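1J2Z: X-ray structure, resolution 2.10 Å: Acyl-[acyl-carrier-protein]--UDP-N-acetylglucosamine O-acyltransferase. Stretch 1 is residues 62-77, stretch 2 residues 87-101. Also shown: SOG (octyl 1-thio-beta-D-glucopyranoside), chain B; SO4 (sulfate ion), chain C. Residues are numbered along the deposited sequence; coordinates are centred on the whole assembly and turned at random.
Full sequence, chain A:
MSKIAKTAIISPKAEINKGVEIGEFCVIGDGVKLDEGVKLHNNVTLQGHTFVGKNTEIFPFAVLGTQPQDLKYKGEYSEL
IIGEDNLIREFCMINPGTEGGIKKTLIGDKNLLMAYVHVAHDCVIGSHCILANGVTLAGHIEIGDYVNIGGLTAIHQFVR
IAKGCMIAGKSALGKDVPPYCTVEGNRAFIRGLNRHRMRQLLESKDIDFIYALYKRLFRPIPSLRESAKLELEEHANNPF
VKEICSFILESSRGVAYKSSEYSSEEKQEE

Stretch 1 (62-77) AVLGTQPQDLKYKGEY
Stretch 2, residues 87-101: LIREFCMINPGTEGG

The two stretches pack as neighbouring rungs of a short parallel sheet, joined by three backbone hydrogen bonds and buried aliphatic side chains, and continue side by side as loops that meet through prolines, threonines and one glutamate.

In the sheet Val-63 pairs with Met-93 and Leu-64 with Ile-94, each CA to CA distance being 4.8 Å. All four residues are extended, with phi between -126° and -137° and psi between 118° and 131°. Val-63 N donates to Cys-92 O at 2.8 Å, Ile-94 N to Val-63 O at 3.0 Å, and Gly-65 N to Ile-94 O at 2.9 Å, all nearly straight. Met-93 CA also approaches Val-63 O, at 3.2 Å, in a CA-H...O contact. Before the second strand, a type II turn from Arg-89 to Cys-92 places Phe-91 at phi 67°, psi 14°, its CA 4.4 Å from that of Ala-62.

Side chains alternate across the sheet. On one face, Leu-64 (m, t) brings CD2 to 3.5 Å from CD1 of Ile-94 (m, t), while its CD1 lies 4.2 Å from CD1 of Ile-88 (m, t); these branched hydrocarbons fill buried space without needing polar partners. On the other face, Val-63 (t) sets CB 4.2 Å from CG of Met-93 (t, m, m). The flexible methionine reaches further along the first stretch, its CE 3.7 Å from Gln-69 CD.

Gly-65 ends this pairing at phi 99°, psi -7°, where a side chain would jam against the preceding carbonyl oxygen. Beyond it, Thr-66 (p) and Pro-68 run extended, with psi near 160° and 155°. Pro-68 CD lies 4.2 Å from Pro-96 CG, both rings C-gamma endo, and Pro-68 CG is 3.9 Å from CG2 of Thr-98 (p). Proline suits this close packing by offering a compact apolar surface. The same threonine methyl lies 3.9 Å from CD1 of Tyr-73 (t), whose OH donates to Glu-76 O at 2.7 Å, tying the loop to itself.

Glu-76 (m, t) points toward the second stretch, and its OE1 accepts a hydrogen bond from Glu-99 N at 2.7 Å; a carboxylate suits a free backbone amide, although OE1 is less surely placed. Gly-100 leaves room for the extended Lys-72 (t at all four chi angles), whose NZ is 3.9 Å from Gly-100 CA; an ideal CB there would clash with that nitrogen.

Together the stretches bury 882 Å².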

ATOM      1  N   ALA A  62       1.087   9.270 -11.588  1.00 17.31           N
ATOM      2  CA  ALA A  62       2.405   8.782 -11.206  1.00 19.72           C
ATOM      3  C   ALA A  62       3.211  10.043 -10.888  1.00 21.10           C
ATOM      4  O   ALA A  62       2.969  11.098 -11.476  1.00 17.14           O
ATOM      5  CB  ALA A  62       3.052   8.030 -12.359  1.00 23.40           C
ATOM      6  N   VAL A  63       4.149   9.945  -9.956  1.00 16.91           N
ATOM      7  CA  VAL A  63       4.968  11.097  -9.605  1.00 17.11           C
ATOM      8  C   VAL A  63       6.429  10.710  -9.737  1.00 17.25           C
ATOM      9  O   VAL A  63       6.907   9.816  -9.035  1.00 20.28           O
ATOM     10  CB  VAL A  63       4.693  11.564  -8.161  1.00 17.41           C
ATOM     11  CG1 VAL A  63       5.612  12.716  -7.790  1.00 14.83           C
ATOM     12  CG2 VAL A  63       3.240  11.996  -8.036  1.00 22.83           C
ATOM     13  N   LEU A  64       7.137  11.383 -10.638  1.00 16.36           N
ATOM     14  CA  LEU A  64       8.546  11.078 -10.856  1.00 16.61           C
ATOM     15  C   LEU A  64       9.418  12.317 -10.742  1.00 16.50           C
ATOM     16  O   LEU A  64       9.121  13.358 -11.328  1.00 17.30           O
ATOM     17  CB  LEU A  64       8.755  10.469 -12.244  1.00 18.04           C
ATOM     18  CG  LEU A  64       7.893   9.299 -12.722  1.00 26.06           C
ATOM     19  CD1 LEU A  64       8.474   8.785 -14.027  1.00 32.67           C
ATOM     20  CD2 LEU A  64       7.857   8.188 -11.689  1.00 37.99           C
ATOM     21  N   GLY A  65      10.489  12.209  -9.971  1.00 18.49           N
ATOM     22  CA  GLY A  65      11.390  13.332  -9.858  1.00 13.21           C
ATOM     23  C   GLY A  65      11.282  14.236  -8.654  1.00 17.23           C
ATOM     24  O   GLY A  65      12.118  15.117  -8.512  1.00 18.38           O
ATOM     25  N   THR A  66      10.270  14.065  -7.804  1.00 16.48           N
ATOM     26  CA  THR A  66      10.181  14.917  -6.624  1.00 21.91           C
ATOM     27  C   THR A  66      11.341  14.518  -5.720  1.00 19.36           C
ATOM     28  O   THR A  66      11.883  13.421  -5.850  1.00 17.52           O
ATOM     29  CB  THR A  66       8.842  14.743  -5.857  1.00 19.77           C
ATOM     30  OG1 THR A  66       8.625  13.357  -5.571  1.00 17.13           O
ATOM     31  CG2 THR A  66       7.683  15.290  -6.677  1.00 18.31           C
ATOM     32  N   GLN A  67      11.717  15.403  -4.806  1.00 20.63           N
ATOM     33  CA  GLN A  67      12.843  15.145  -3.913  1.00 23.31           C
ATOM     34  C   GLN A  67      12.724  13.893  -3.053  1.00 25.69           C
ATOM     35  O   GLN A  67      11.630  13.499  -2.645  1.00 20.37           O
ATOM     36  CB  GLN A  67      13.087  16.363  -3.016  1.00 22.40           C
ATOM     37  CG  GLN A  67      11.856  16.865  -2.290  1.00 29.83           C
ATOM     38  CD  GLN A  67      12.107  18.175  -1.561  1.00 35.12           C
ATOM     39  OE1 GLN A  67      12.805  18.215  -0.549  1.00 39.24           O
ATOM     40  NE2 GLN A  67      11.543  19.258  -2.083  1.00 38.92           N
ATOM     41  N   PRO A  68      13.862  13.239  -2.775  1.00 23.60           N
ATOM     42  CA  PRO A  68      13.810  12.034  -1.946  1.00 27.80           C
ATOM     43  C   PRO A  68      13.197  12.331  -0.579  1.00 28.67           C
ATOM     44  O   PRO A  68      13.219  13.472  -0.111  1.00 23.31           O
ATOM     45  CB  PRO A  68      15.278  11.595  -1.864  1.00 28.67           C
ATOM     46  CG  PRO A  68      16.052  12.839  -2.181  1.00 30.71           C
ATOM     47  CD  PRO A  68      15.230  13.497  -3.249  1.00 23.97           C
ATOM     48  N   GLN A  69      12.631  11.303   0.044  1.00 21.32           N
ATOM     49  CA  GLN A  69      12.007  11.456   1.351  1.00 31.07           C
ATOM     50  C   GLN A  69      13.076  11.517   2.434  1.00 33.64           C
ATOM     51  O   GLN A  69      12.873  12.116   3.489  1.00 40.70           O
ATOM     52  CB  GLN A  69      11.044  10.293   1.603  1.00 21.81           C
ATOM     53  CG  GLN A  69       9.965  10.191   0.532  1.00 24.65           C
ATOM     54  CD  GLN A  69       8.906   9.159   0.852  1.00 26.78           C
ATOM     55  OE1 GLN A  69       9.173   7.957   0.883  1.00 29.40           O
ATOM     56  NE2 GLN A  69       7.692   9.626   1.091  1.00 16.26           N
ATOM     57  N   ASP A  70      14.220  10.905   2.148  1.00 42.11           N
ATOM     58  CA  ASP A  70      15.357  10.884   3.065  1.00 54.83           C
ATOM     59  C   ASP A  70      15.620  12.262   3.684  1.00 58.00           C
ATOM     60  O   ASP A  70      15.581  13.284   2.996  1.00 52.18           O
ATOM     61  CB  ASP A  70      16.601  10.402   2.316  1.00 56.72           C
ATOM     62  CG  ASP A  70      17.863  10.510   3.145  1.00 59.43           C
ATOM     63  OD1 ASP A  70      17.915   9.913   4.241  1.00 62.28           O
ATOM     64  OD2 ASP A  70      18.807  11.191   2.695  1.00 61.85           O
ATOM     65  N   LEU A  71      15.894  12.278   4.985  1.00 63.33           N
ATOM     66  CA  LEU A  71      16.157  13.523   5.701  1.00 70.55           C
ATOM     67  C   LEU A  71      17.536  14.088   5.381  1.00 71.01           C
ATOM     68  O   LEU A  71      17.727  15.304   5.364  1.00 70.36           O
ATOM     69  CB  LEU A  71      16.038  13.299   7.212  1.00 80.55           C
ATOM     70  CG  LEU A  71      16.303  14.513   8.112  1.00 86.10           C
ATOM     71  CD1 LEU A  71      15.286  15.608   7.815  1.00 88.53           C
ATOM     72  CD2 LEU A  71      16.228  14.094   9.576  1.00 89.06           C
ATOM     73  N   LYS A  72      18.495  13.201   5.134  1.00 72.46           N
ATOM     74  CA  LYS A  72      19.861  13.608   4.823  1.00 72.94           C
ATOM     75  C   LYS A  72      19.928  14.497   3.583  1.00 72.26           C
ATOM     76  O   LYS A  72      20.866  15.279   3.422  1.00 71.88           O
ATOM     77  CB  LYS A  72      20.747  12.372   4.620  1.00 73.85           C
ATOM     78  CG  LYS A  72      22.201  12.698   4.288  1.00 79.01           C
ATOM     79  CD  LYS A  72      23.044  11.441   4.101  1.00 76.33           C
ATOM     80  CE  LYS A  72      24.490  11.796   3.768  1.00 74.38           C
ATOM     81  NZ  LYS A  72      25.351  10.594   3.590  1.00 68.87           N
ATOM     82  N   TYR A  73      18.934  14.376   2.709  1.00 71.03           N
ATOM     83  CA  TYR A  73      18.898  15.176   1.489  1.00 69.43           C
ATOM     84  C   TYR A  73      18.876  16.664   1.816  1.00 71.86           C
ATOM     85  O   TYR A  73      18.187  17.093   2.742  1.00 70.88           O
ATOM     86  CB  TYR A  73      17.663  14.826   0.658  1.00 62.84           C
ATOM     87  CG  TYR A  73      17.613  15.552  -0.665  1.00 59.46           C
ATOM     88  CD1 TYR A  73      18.528  15.258  -1.677  1.00 60.67           C
ATOM     89  CD2 TYR A  73      16.660  16.540  -0.907  1.00 57.89           C
ATOM     90  CE1 TYR A  73      18.496  15.930  -2.898  1.00 54.37           C
ATOM     91  CE2 TYR A  73      16.620  17.219  -2.124  1.00 55.76           C
ATOM     92  CZ  TYR A  73      17.540  16.907  -3.113  1.00 50.59           C
ATOM     93  OH  TYR A  73      17.511  17.577  -4.313  1.00 55.19           O
ATOM     94  N   LYS A  74      19.625  17.449   1.049  1.00 74.57           N
ATOM     95  CA  LYS A  74      19.688  18.890   1.269  1.00 77.73           C
ATOM     96  C   LYS A  74      19.678  19.664  -0.050  1.00 76.22           C
ATOM     97  O   LYS A  74      20.670  20.295  -0.415  1.00 77.13           O
ATOM     98  CB  LYS A  74      20.948  19.241   2.070  1.00 80.36           C
ATOM     99  CG  LYS A  74      21.065  20.713   2.442  1.00 87.34           C
ATOM    100  CD  LYS A  74      22.363  20.995   3.186  1.00 92.43           C
ATOM    101  CE  LYS A  74      22.473  22.462   3.573  1.00 92.82           C
ATOM    102  NZ  LYS A  74      23.746  22.748   4.292  1.00 95.63           N
ATOM    103  N   GLY A  75      18.551  19.613  -0.756  1.00 74.40           N
ATOM    104  CA  GLY A  75      18.432  20.314  -2.023  1.00 71.81           C
ATOM    105  C   GLY A  75      19.595  20.023  -2.952  1.00 71.85           C
ATOM    106  O   GLY A  75      20.005  20.872  -3.745  1.00 71.97           O
ATOM    107  N   GLU A  76      20.121  18.807  -2.854  1.00 70.05           N
ATOM    108  CA  GLU A  76      21.249  18.384  -3.670  1.00 64.12           C
ATOM    109  C   GLU A  76      20.907  18.338  -5.154  1.00 62.35           C
ATOM    110  O   GLU A  76      19.740  18.369  -5.547  1.00 60.12           O
ATOM    111  CB  GLU A  76      21.723  17.003  -3.218  1.00 63.03           C
ATOM    112  CG  GLU A  76      21.684  16.811  -1.714  1.00 59.05           C
ATOM    113  CD  GLU A  76      22.019  15.399  -1.315  1.00 61.20           C
ATOM    114  OE1 GLU A  76      21.498  14.471  -1.960  1.00 67.97           O
ATOM    115  OE2 GLU A  76      22.793  15.210  -0.353  1.00 69.14           O
ATOM    116  N   TYR A  77      21.953  18.256  -5.967  1.00 60.11           N
ATOM    117  CA  TYR A  77      21.844  18.194  -7.417  1.00 52.65           C
ATOM    118  C   TYR A  77      21.902  16.718  -7.820  1.00 45.07           C
ATOM    119  O   TYR A  77      22.988  16.147  -7.920  1.00 44.96           O
ATOM    120  CB  TYR A  77      23.024  18.937  -8.059  1.00 62.97           C
ATOM    121  CG  TYR A  77      23.562  20.104  -7.246  1.00 72.93           C
ATOM    122  CD1 TYR A  77      24.073  19.911  -5.960  1.00 75.20           C
ATOM    123  CD2 TYR A  77      23.564  21.399  -7.764  1.00 77.01           C
ATOM    124  CE1 TYR A  77      24.568  20.975  -5.209  1.00 81.08           C
ATOM    125  CE2 TYR A  77      24.059  22.475  -7.020  1.00 81.88           C
ATOM    126  CZ  TYR A  77      24.558  22.253  -5.744  1.00 84.08           C
ATOM    127  OH  TYR A  77      25.046  23.304  -5.001  1.00 86.71           O
ATOM    128  N   LEU A  87       6.989   0.565 -18.697  1.00 22.43           N
ATOM    129  CA  LEU A  87       5.576   0.735 -18.387  1.00 19.84           C
ATOM    130  C   LEU A  87       5.553   1.104 -16.911  1.00 20.88           C
ATOM    131  O   LEU A  87       5.980   0.317 -16.064  1.00 18.32           O
ATOM    132  CB  LEU A  87       4.810  -0.572 -18.611  1.00 20.83           C
ATOM    133  CG  LEU A  87       4.552  -0.982 -20.062  1.00 29.64           C
ATOM    134  CD1 LEU A  87       4.025  -2.419 -20.124  1.00 26.10           C
ATOM    135  CD2 LEU A  87       3.555  -0.016 -20.677  1.00 31.10           C
ATOM    136  N   ILE A  88       5.090   2.309 -16.606  1.00 19.03           N
ATOM    137  CA  ILE A  88       5.026   2.758 -15.223  1.00 18.70           C
ATOM    138  C   ILE A  88       3.573   3.077 -14.919  1.00 20.35           C
ATOM    139  O   ILE A  88       3.006   4.027 -15.458  1.00 18.09           O
ATOM    140  CB  ILE A  88       5.928   3.994 -15.004  1.00 20.85           C
ATOM    141  CG1 ILE A  88       7.386   3.607 -15.288  1.00 16.50           C
ATOM    142  CG2 ILE A  88       5.773   4.514 -13.580  1.00 20.40           C
ATOM    143  CD1 ILE A  88       8.377   4.754 -15.194  1.00 24.81           C
ATOM    144  N   ARG A  89       2.978   2.268 -14.049  1.00 20.55           N
ATOM    145  CA  ARG A  89       1.570   2.412 -13.715  1.00 17.94           C
ATOM    146  C   ARG A  89       1.182   3.500 -12.721  1.00 19.05           C
ATOM    147  O   ARG A  89       2.026   4.220 -12.185  1.00 16.74           O
ATOM    148  CB  ARG A  89       1.022   1.059 -13.251  1.00 17.71           C
ATOM    149  CG  ARG A  89       1.124  -0.029 -14.320  1.00 19.47           C
ATOM    150  CD  ARG A  89       0.407   0.374 -15.619  1.00 17.82           C
ATOM    151  NE  ARG A  89      -1.004   0.704 -15.413  1.00 20.88           N
ATOM    152  CZ  ARG A  89      -2.018   0.126 -16.058  1.00 22.76           C
ATOM    153  NH1 ARG A  89      -1.787  -0.823 -16.952  1.00 18.72           N
ATOM    154  NH2 ARG A  89      -3.267   0.515 -15.828  1.00 19.71           N
ATOM    155  N   GLU A  90      -0.125   3.596 -12.498  1.00 16.77           N
ATOM    156  CA  GLU A  90      -0.733   4.583 -11.611  1.00 16.81           C
ATOM    157  C   GLU A  90      -0.199   4.641 -10.179  1.00 17.14           C
ATOM    158  O   GLU A  90       0.052   3.616  -9.550  1.00 19.45           O
ATOM    159  CB  GLU A  90      -2.245   4.345 -11.543  1.00 16.79           C
ATOM    160  CG  GLU A  90      -2.988   4.472 -12.866  1.00 18.24           C
ATOM    161  CD  GLU A  90      -2.938   3.216 -13.724  1.00 18.51           C
ATOM    162  OE1 GLU A  90      -3.722   3.151 -14.689  1.00 18.97           O
ATOM    163  OE2 GLU A  90      -2.128   2.300 -13.451  1.00 16.49           O
ATOM    164  N   PHE A  91      -0.044   5.861  -9.676  1.00 15.84           N
ATOM    165  CA  PHE A  91       0.407   6.109  -8.306  1.00 17.15           C
ATOM    166  C   PHE A  91       1.840   5.728  -7.958  1.00 19.60           C
ATOM    167  O   PHE A  91       2.187   5.645  -6.776  1.00 17.43           O
ATOM    168  CB  PHE A  91      -0.547   5.431  -7.319  1.00 17.06           C
ATOM    169  CG  PHE A  91      -1.998   5.663  -7.631  1.00 21.19           C
ATOM    170  CD1 PHE A  91      -2.839   4.595  -7.932  1.00 19.73           C
ATOM    171  CD2 PHE A  91      -2.520   6.951  -7.646  1.00 18.76           C
ATOM    172  CE1 PHE A  91      -4.181   4.808  -8.245  1.00 20.59           C
ATOM    173  CE2 PHE A  91      -3.859   7.177  -7.956  1.00 18.92           C
ATOM    174  CZ  PHE A  91      -4.693   6.102  -8.257  1.00 14.08           C
ATOM    175  N   CYS A  92       2.672   5.476  -8.961  1.00 16.28           N
ATOM    176  CA  CYS A  92       4.068   5.159  -8.672  1.00 19.46           C
ATOM    177  C   CYS A  92       4.753   6.441  -8.227  1.00 17.67           C
ATOM    178  O   CYS A  92       4.355   7.534  -8.626  1.00 20.64           O
ATOM    179  CB  CYS A  92       4.785   4.612  -9.905  1.00 22.66           C
ATOM    180  SG  CYS A  92       4.434   2.891 -10.235  1.00 24.62           S
ATOM    181  N   MET A  93       5.776   6.309  -7.392  1.00 15.27           N
ATOM    182  CA  MET A  93       6.501   7.476  -6.904  1.00 16.59           C
ATOM    183  C   MET A  93       7.975   7.113  -6.957  1.00 22.12           C
ATOM    184  O   MET A  93       8.411   6.171  -6.300  1.00 23.81           O
ATOM    185  CB  MET A  93       6.066   7.793  -5.474  1.00 19.20           C
ATOM    186  CG  MET A  93       6.334   9.225  -5.026  1.00 23.68           C
ATOM    187  SD  MET A  93       7.977   9.456  -4.373  1.00 26.59           S
ATOM    188  CE  MET A  93       7.712   9.091  -2.625  1.00 20.92           C
ATOM    189  N   ILE A  94       8.733   7.856  -7.757  1.00 19.30           N
ATOM    190  CA  ILE A  94      10.152   7.587  -7.936  1.00 19.27           C
ATOM    191  C   ILE A  94      10.977   8.849  -7.713  1.00 19.92           C
ATOM    192  O   ILE A  94      10.736   9.877  -8.342  1.00 18.35           O
ATOM    193  CB  ILE A  94      10.420   7.055  -9.358  1.00 20.05           C
ATOM    194  CG1 ILE A  94       9.560   5.813  -9.612  1.00 21.51           C
ATOM    195  CG2 ILE A  94      11.894   6.710  -9.523  1.00 21.73           C
ATOM    196  CD1 ILE A  94       9.693   5.252 -11.010  1.00 23.51           C
ATOM    197  N   ASN A  95      11.954   8.759  -6.817  1.00 17.25           N
ATOM    198  CA  ASN A  95      12.806   9.896  -6.502  1.00 15.49           C
ATOM    199  C   ASN A  95      14.194   9.772  -7.108  1.00 17.31           C
ATOM    200  O   ASN A  95      14.650   8.670  -7.415  1.00 18.36           O
ATOM    201  CB  ASN A  95      12.952  10.028  -4.983  1.00 20.56           C
ATOM    202  CG  ASN A  95      11.617  10.139  -4.282  1.00 15.17           C
ATOM    203  OD1 ASN A  95      10.816  11.023  -4.587  1.00 23.10           O
ATOM    204  ND2 ASN A  95      11.369   9.241  -3.339  1.00 15.53           N
ATOM    205  N   PRO A  96      14.877  10.912  -7.302  1.00 18.99           N
ATOM    206  CA  PRO A  96      16.229  10.935  -7.864  1.00 20.50           C
ATOM    207  C   PRO A  96      17.212  10.604  -6.742  1.00 23.51           C
ATOM    208  O   PRO A  96      16.803  10.443  -5.586  1.00 18.64           O
ATOM    209  CB  PRO A  96      16.367  12.367  -8.383  1.00 15.17           C
ATOM    210  CG  PRO A  96      15.506  13.147  -7.440  1.00 17.90           C
ATOM    211  CD  PRO A  96      14.293  12.266  -7.287  1.00 15.08           C
ATOM    212  N   GLY A  97      18.495  10.506  -7.076  1.00 19.55           N
ATOM    213  CA  GLY A  97      19.493  10.154  -6.078  1.00 17.64           C
ATOM    214  C   GLY A  97      19.898  11.252  -5.117  1.00 21.28           C
ATOM    215  O   GLY A  97      19.239  12.281  -5.038  1.00 17.64           O
ATOM    216  N   THR A  98      20.978  11.009  -4.373  1.00 21.30           N
ATOM    217  CA  THR A  98      21.509  11.965  -3.403  1.00 20.16           C
ATOM    218  C   THR A  98      23.031  12.030  -3.518  1.00 24.68           C
ATOM    219  O   THR A  98      23.666  11.157  -4.121  1.00 19.22           O
ATOM    220  CB  THR A  98      21.182  11.562  -1.944  1.00 18.04           C
ATOM    221  OG1 THR A  98      21.760  10.285  -1.663  1.00 22.56           O
ATOM    222  CG2 THR A  98      19.680  11.500  -1.718  1.00 17.40           C
ATOM    223  N   GLU A  99      23.615  13.063  -2.923  1.00 28.01           N
ATOM    224  CA  GLU A  99      25.059  13.239  -2.955  1.00 31.88           C
ATOM    225  C   GLU A  99      25.757  12.128  -2.178  1.00 31.52           C
ATOM    226  O   GLU A  99      26.853  11.700  -2.541  1.00 30.51           O
ATOM    227  CB  GLU A  99      25.433  14.603  -2.372  1.00 39.45           C
ATOM    228  CG  GLU A  99      26.929  14.859  -2.325  1.00 55.78           C
ATOM    229  CD  GLU A  99      27.264  16.257  -1.843  1.00 68.62           C
ATOM    230  OE1 GLU A  99      26.835  16.625  -0.727  1.00 74.15           O
ATOM    231  OE2 GLU A  99      27.959  16.987  -2.584  1.00 76.81           O
ATOM    232  N   GLY A 100      25.116  11.660  -1.112  1.00 32.13           N
ATOM    233  CA  GLY A 100      25.694  10.600  -0.306  1.00 31.76           C
ATOM    234  C   GLY A 100      25.606   9.248  -0.987  1.00 35.10           C
ATOM    235  O   GLY A 100      26.341   8.322  -0.637  1.00 35.80           O
ATOM    236  N   GLY A 101      24.705   9.138  -1.960  1.00 32.61           N
ATOM    237  CA  GLY A 101      24.535   7.893  -2.688  1.00 29.75           C
ATOM    238  C   GLY A 101      25.324   7.912  -3.985  1.00 30.79           C
ATOM    239  O   GLY A 101      26.545   8.036  -3.965  1.00 32.52           O
TER
HETATM  240  C1  SOG B 409      14.440   5.135   3.342  0.70 61.56           C
HETATM  241  C2  SOG B 409      14.924   6.350   2.512  0.70 58.64           C
HETATM  242  C3  SOG B 409      13.711   7.162   2.036  0.70 53.21           C
HETATM  243  C4  SOG B 409      12.832   6.243   1.181  0.70 53.09           C
HETATM  244  C5  SOG B 409      12.371   5.038   2.041  0.70 55.19           C
HETATM  245  C6  SOG B 409      11.513   4.085   1.221  0.70 57.81           C
HETATM  246  C1' SOG B 409      15.374   3.753   5.068  0.70 66.77           C
HETATM  247  C2' SOG B 409      15.510   2.252   4.903  0.70 61.34           C
HETATM  248  C3' SOG B 409      16.075   1.612   6.158  0.70 59.84           C
HETATM  249  C4' SOG B 409      16.217   0.105   5.998  0.70 52.20           C
HETATM  250  C5' SOG B 409      16.786  -0.530   7.260  0.70 48.62           C
HETATM  251  C6' SOG B 409      16.798  -2.040   7.149  0.70 40.30           C
HETATM  252  C7' SOG B 409      17.358  -2.684   8.395  0.70 43.17           C
HETATM  253  C8' SOG B 409      17.355  -4.188   8.256  0.70 37.89           C
HETATM  254  S1  SOG B 409      15.560   4.351   3.779  0.70 70.96           S
HETATM  255  O2  SOG B 409      15.777   7.171   3.300  0.70 56.14           O
HETATM  256  O3  SOG B 409      14.141   8.266   1.268  0.70 55.49           O
HETATM  257  O4  SOG B 409      11.704   6.959   0.709  0.70 41.60           O
HETATM  258  O5  SOG B 409      13.543   4.326   2.529  0.70 60.73           O
HETATM  259  O6  SOG B 409      10.168   4.526   1.220  0.70 61.21           O
HETATM  260  S   SO4 C 412      10.453  19.076  -5.582  1.00 65.27           S
HETATM  261  O1  SO4 C 412       9.537  19.130  -6.720  1.00 65.76           O
HETATM  262  O2  SO4 C 412      11.812  19.318  -6.041  1.00 67.59           O
HETATM  263  O3  SO4 C 412      10.098  20.085  -4.596  1.00 65.90           O
HETATM  264  O4  SO4 C 412      10.391  17.765  -4.938  1.00 55.93           O